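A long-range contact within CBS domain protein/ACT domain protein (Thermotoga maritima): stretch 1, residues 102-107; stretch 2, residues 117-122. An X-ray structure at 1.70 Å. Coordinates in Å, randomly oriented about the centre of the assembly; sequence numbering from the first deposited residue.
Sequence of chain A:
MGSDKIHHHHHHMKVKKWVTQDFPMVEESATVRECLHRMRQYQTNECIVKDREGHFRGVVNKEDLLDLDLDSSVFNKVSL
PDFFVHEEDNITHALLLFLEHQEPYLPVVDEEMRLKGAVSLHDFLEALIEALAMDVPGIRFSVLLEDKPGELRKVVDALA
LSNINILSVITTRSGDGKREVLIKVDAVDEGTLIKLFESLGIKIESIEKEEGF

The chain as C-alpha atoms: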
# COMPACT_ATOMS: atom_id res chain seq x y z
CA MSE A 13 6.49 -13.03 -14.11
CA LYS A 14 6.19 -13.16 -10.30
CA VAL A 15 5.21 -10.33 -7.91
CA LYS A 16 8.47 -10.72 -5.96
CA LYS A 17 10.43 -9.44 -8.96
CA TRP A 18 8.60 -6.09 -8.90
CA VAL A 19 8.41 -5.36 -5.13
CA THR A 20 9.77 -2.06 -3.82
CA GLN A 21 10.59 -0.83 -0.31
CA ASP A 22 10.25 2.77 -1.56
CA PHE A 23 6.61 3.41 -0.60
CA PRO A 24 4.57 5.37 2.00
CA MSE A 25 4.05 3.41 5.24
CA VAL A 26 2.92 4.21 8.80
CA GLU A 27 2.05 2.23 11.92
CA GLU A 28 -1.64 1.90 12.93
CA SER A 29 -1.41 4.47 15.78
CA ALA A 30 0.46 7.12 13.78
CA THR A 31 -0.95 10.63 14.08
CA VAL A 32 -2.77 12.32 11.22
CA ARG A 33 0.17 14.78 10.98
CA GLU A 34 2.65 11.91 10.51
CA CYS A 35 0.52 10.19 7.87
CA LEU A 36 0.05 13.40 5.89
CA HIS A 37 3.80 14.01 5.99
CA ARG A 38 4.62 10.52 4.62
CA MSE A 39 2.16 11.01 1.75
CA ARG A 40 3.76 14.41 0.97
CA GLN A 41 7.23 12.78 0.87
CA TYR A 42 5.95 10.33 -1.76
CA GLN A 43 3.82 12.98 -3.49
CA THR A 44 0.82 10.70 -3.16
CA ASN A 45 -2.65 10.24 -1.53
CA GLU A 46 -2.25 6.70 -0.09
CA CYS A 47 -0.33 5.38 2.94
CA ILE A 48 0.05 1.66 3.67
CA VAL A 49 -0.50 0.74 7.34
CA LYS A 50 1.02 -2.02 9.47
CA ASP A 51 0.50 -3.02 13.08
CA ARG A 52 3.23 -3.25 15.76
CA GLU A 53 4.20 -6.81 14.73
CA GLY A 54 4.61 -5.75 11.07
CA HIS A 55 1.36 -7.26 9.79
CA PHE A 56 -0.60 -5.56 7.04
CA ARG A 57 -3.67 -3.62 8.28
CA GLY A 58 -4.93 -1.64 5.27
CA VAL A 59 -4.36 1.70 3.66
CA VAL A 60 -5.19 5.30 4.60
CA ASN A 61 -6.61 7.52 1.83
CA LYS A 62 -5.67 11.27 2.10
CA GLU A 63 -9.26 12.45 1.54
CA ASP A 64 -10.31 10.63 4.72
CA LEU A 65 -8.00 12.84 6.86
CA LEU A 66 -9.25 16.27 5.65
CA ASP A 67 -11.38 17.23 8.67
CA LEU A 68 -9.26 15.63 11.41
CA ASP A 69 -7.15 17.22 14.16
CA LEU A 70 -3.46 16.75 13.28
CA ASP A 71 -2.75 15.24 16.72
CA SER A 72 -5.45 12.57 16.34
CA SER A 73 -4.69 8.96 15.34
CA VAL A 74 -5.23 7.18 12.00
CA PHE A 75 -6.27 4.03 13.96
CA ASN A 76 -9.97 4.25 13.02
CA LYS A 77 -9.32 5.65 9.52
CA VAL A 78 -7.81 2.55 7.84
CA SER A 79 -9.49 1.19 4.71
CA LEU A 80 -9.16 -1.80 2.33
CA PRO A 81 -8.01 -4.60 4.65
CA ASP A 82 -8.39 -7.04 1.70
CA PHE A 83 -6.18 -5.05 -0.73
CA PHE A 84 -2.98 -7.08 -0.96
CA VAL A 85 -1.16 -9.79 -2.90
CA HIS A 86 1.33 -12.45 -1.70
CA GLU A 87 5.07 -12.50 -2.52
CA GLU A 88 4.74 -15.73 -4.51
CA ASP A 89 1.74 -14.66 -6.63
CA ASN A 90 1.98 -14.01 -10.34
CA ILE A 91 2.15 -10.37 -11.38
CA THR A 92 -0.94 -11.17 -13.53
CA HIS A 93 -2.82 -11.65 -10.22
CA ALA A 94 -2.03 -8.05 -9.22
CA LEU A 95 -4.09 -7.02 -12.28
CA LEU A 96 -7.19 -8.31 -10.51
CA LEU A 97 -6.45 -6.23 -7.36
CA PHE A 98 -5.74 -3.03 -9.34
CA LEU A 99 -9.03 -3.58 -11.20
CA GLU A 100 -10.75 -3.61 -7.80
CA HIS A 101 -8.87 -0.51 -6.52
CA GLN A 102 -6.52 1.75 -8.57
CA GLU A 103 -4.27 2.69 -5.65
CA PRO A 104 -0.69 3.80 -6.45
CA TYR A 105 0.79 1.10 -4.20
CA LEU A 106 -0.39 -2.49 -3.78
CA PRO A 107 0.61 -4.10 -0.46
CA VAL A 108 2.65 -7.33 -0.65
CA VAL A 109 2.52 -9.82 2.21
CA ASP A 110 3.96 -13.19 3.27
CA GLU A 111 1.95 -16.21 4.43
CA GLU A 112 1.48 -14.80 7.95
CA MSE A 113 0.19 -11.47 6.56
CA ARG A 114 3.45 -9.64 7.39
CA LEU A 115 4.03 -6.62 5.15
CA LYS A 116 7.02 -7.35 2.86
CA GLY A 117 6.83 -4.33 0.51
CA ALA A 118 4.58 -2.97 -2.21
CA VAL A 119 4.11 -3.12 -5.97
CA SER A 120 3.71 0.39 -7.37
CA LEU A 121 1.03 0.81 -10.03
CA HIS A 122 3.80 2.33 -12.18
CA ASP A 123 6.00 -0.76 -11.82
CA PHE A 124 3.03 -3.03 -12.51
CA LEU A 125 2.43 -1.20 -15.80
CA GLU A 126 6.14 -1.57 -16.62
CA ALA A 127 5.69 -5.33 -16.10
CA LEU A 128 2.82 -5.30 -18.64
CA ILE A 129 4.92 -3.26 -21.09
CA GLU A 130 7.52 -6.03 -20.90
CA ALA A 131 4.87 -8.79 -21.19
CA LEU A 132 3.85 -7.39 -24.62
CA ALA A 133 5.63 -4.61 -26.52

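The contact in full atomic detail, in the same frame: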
# COMPACT_ATOMS: atom_id res chain seq x y z
N GLN A 102 -7.69 1.19 -7.84
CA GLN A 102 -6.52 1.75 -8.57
C GLN A 102 -5.62 2.61 -7.67
O GLN A 102 -5.36 3.80 -7.93
CB GLN A 102 -6.96 2.53 -9.81
CG GLN A 102 -7.67 1.69 -10.87
CD GLN A 102 -9.16 1.59 -10.67
OE1 GLN A 102 -9.88 2.59 -10.67
NE2 GLN A 102 -9.65 0.35 -10.55
N GLU A 103 -5.12 2.01 -6.61
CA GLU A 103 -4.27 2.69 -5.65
C GLU A 103 -2.88 2.73 -6.26
O GLU A 103 -2.53 1.83 -7.02
CB GLU A 103 -4.24 1.91 -4.34
CG GLU A 103 -5.55 1.84 -3.57
CD GLU A 103 -5.96 3.15 -2.94
OE1 GLU A 103 -5.08 3.98 -2.61
OE2 GLU A 103 -7.19 3.37 -2.80
N PRO A 104 -2.08 3.75 -5.94
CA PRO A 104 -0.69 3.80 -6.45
C PRO A 104 0.27 2.74 -5.95
O PRO A 104 1.30 2.52 -6.60
CB PRO A 104 -0.21 5.17 -6.00
CG PRO A 104 -1.06 5.56 -4.91
CD PRO A 104 -2.40 4.96 -5.15
N TYR A 105 -0.03 2.14 -4.79
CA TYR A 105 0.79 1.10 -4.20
C TYR A 105 -0.06 -0.06 -3.69
O TYR A 105 -1.01 0.14 -2.91
CB TYR A 105 1.64 1.65 -3.06
CG TYR A 105 2.55 2.77 -3.46
CD1 TYR A 105 3.82 2.51 -3.92
CD2 TYR A 105 2.15 4.10 -3.35
CE1 TYR A 105 4.69 3.53 -4.28
CE2 TYR A 105 3.01 5.13 -3.71
CZ TYR A 105 4.27 4.85 -4.16
OH TYR A 105 5.12 5.89 -4.52
N LEU A 106 0.27 -1.25 -4.17
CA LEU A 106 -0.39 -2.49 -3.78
C LEU A 106 0.45 -3.22 -2.70
O LEU A 106 1.63 -3.57 -2.93
CB LEU A 106 -0.60 -3.38 -5.01
CG LEU A 106 -1.07 -4.81 -4.78
CD1 LEU A 106 -2.44 -4.86 -4.14
CD2 LEU A 106 -1.09 -5.58 -6.08
N PRO A 107 -0.11 -3.38 -1.50
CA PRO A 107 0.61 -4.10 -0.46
C PRO A 107 0.96 -5.54 -0.84
O PRO A 107 0.15 -6.22 -1.48
CB PRO A 107 -0.37 -4.06 0.73
CG PRO A 107 -1.17 -2.89 0.51
CD PRO A 107 -1.38 -2.85 -0.98
N GLY A 117 6.58 -5.38 1.52
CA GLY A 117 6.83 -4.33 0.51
C GLY A 117 5.54 -3.95 -0.19
O GLY A 117 4.43 -4.22 0.31
N ALA A 118 5.70 -3.29 -1.33
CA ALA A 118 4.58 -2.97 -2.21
C ALA A 118 4.98 -3.13 -3.66
O ALA A 118 6.17 -3.10 -4.00
CB ALA A 118 4.14 -1.56 -2.00
N VAL A 119 3.97 -3.27 -4.51
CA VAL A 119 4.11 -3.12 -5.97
C VAL A 119 3.49 -1.78 -6.34
O VAL A 119 2.28 -1.57 -6.12
CB VAL A 119 3.42 -4.27 -6.75
CG1 VAL A 119 3.54 -4.04 -8.29
CG2 VAL A 119 4.03 -5.59 -6.40
N SER A 120 4.28 -0.88 -6.87
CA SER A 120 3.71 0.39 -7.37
C SER A 120 2.88 0.14 -8.62
O SER A 120 3.22 -0.73 -9.44
CB SER A 120 4.80 1.44 -7.62
OG SER A 120 5.58 1.18 -8.79
N LEU A 121 1.79 0.88 -8.78
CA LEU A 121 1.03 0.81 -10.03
C LEU A 121 1.95 1.08 -11.23
O LEU A 121 1.86 0.41 -12.25
CB LEU A 121 -0.15 1.80 -10.01
CG LEU A 121 -1.08 1.81 -11.24
CD1 LEU A 121 -1.62 0.43 -11.57
CD2 LEU A 121 -2.24 2.78 -11.03
N HIS A 122 2.86 2.04 -11.10
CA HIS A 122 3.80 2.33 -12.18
C HIS A 122 4.58 1.08 -12.56
O HIS A 122 4.65 0.72 -13.72
CB HIS A 122 4.76 3.45 -11.76
CG HIS A 122 5.88 3.69 -12.71
ND1 HIS A 122 7.09 3.05 -12.59
CD2 HIS A 122 5.98 4.49 -13.79
CE1 HIS A 122 7.90 3.46 -13.56
NE2 HIS A 122 7.25 4.34 -14.30
O HOH W 1 2.54 4.09 -8.56

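The ladder joining these two antiparallel strands runs past the end of the sheet: its last hydrogen bond comes from the first residue of a helix. Leu 121 N donates to Pro 104 O at 2.8 Å and a nearly straight 167°, so one carbonyl receives the amide that opens the helix. Water 1 donates to the same Pro 104 O at 2.8 Å and accepts from His 122 N at 3.3 Å, tying the next helical amide to this corner.

Within the sheet, Leu 106 and Val 119 form a hydrogen-bonded pair. Leu 106 N reaches Val 119 O at 2.8 Å, and Val 119 N returns to Leu 106 O at 2.8 Å. Leu 106 O also lies 3.1 Å from Ala 118 CA, a CA-H...O contact; Pro 104 O makes a similar one to Ser 120 CA at 3.3 Å. The side chains of Leu 106 and Val 119 share one face, with Leu 106 CB and Val 119 CB 4.5 Å apart, and such branched aliphatic groups suit a buried position.

Tyr 105, Pro 107, Ala 118 and Ser 120 occupy the other face. Tyr 105 pairs with Ser 120, and Pro 107 with Ala 118, at non-hydrogen-bonded positions. Proline has no amide hydrogen to donate, but at a non-hydrogen-bonded position Pro 107 costs this ladder no bond. The small methyl of Ala 118 packs diagonally against Tyr 105, CB to CB 4.2 Å, while Ser 120 CB approaches Tyr 105 CE1 obliquely at 3.9 Å. Ser 120 is also the N-cap, a role its short hydroxyl side chain fits well: OG caps a backbone N just past the stretch.

Leu 121 then turns its CB toward the first stretch, 3.8 Å from Glu 103 O. At the other end, Gly 117 adopts phi/psi of 150/-163, where a CB would jam against the preceding carbonyl O; this backbone calls for glycine.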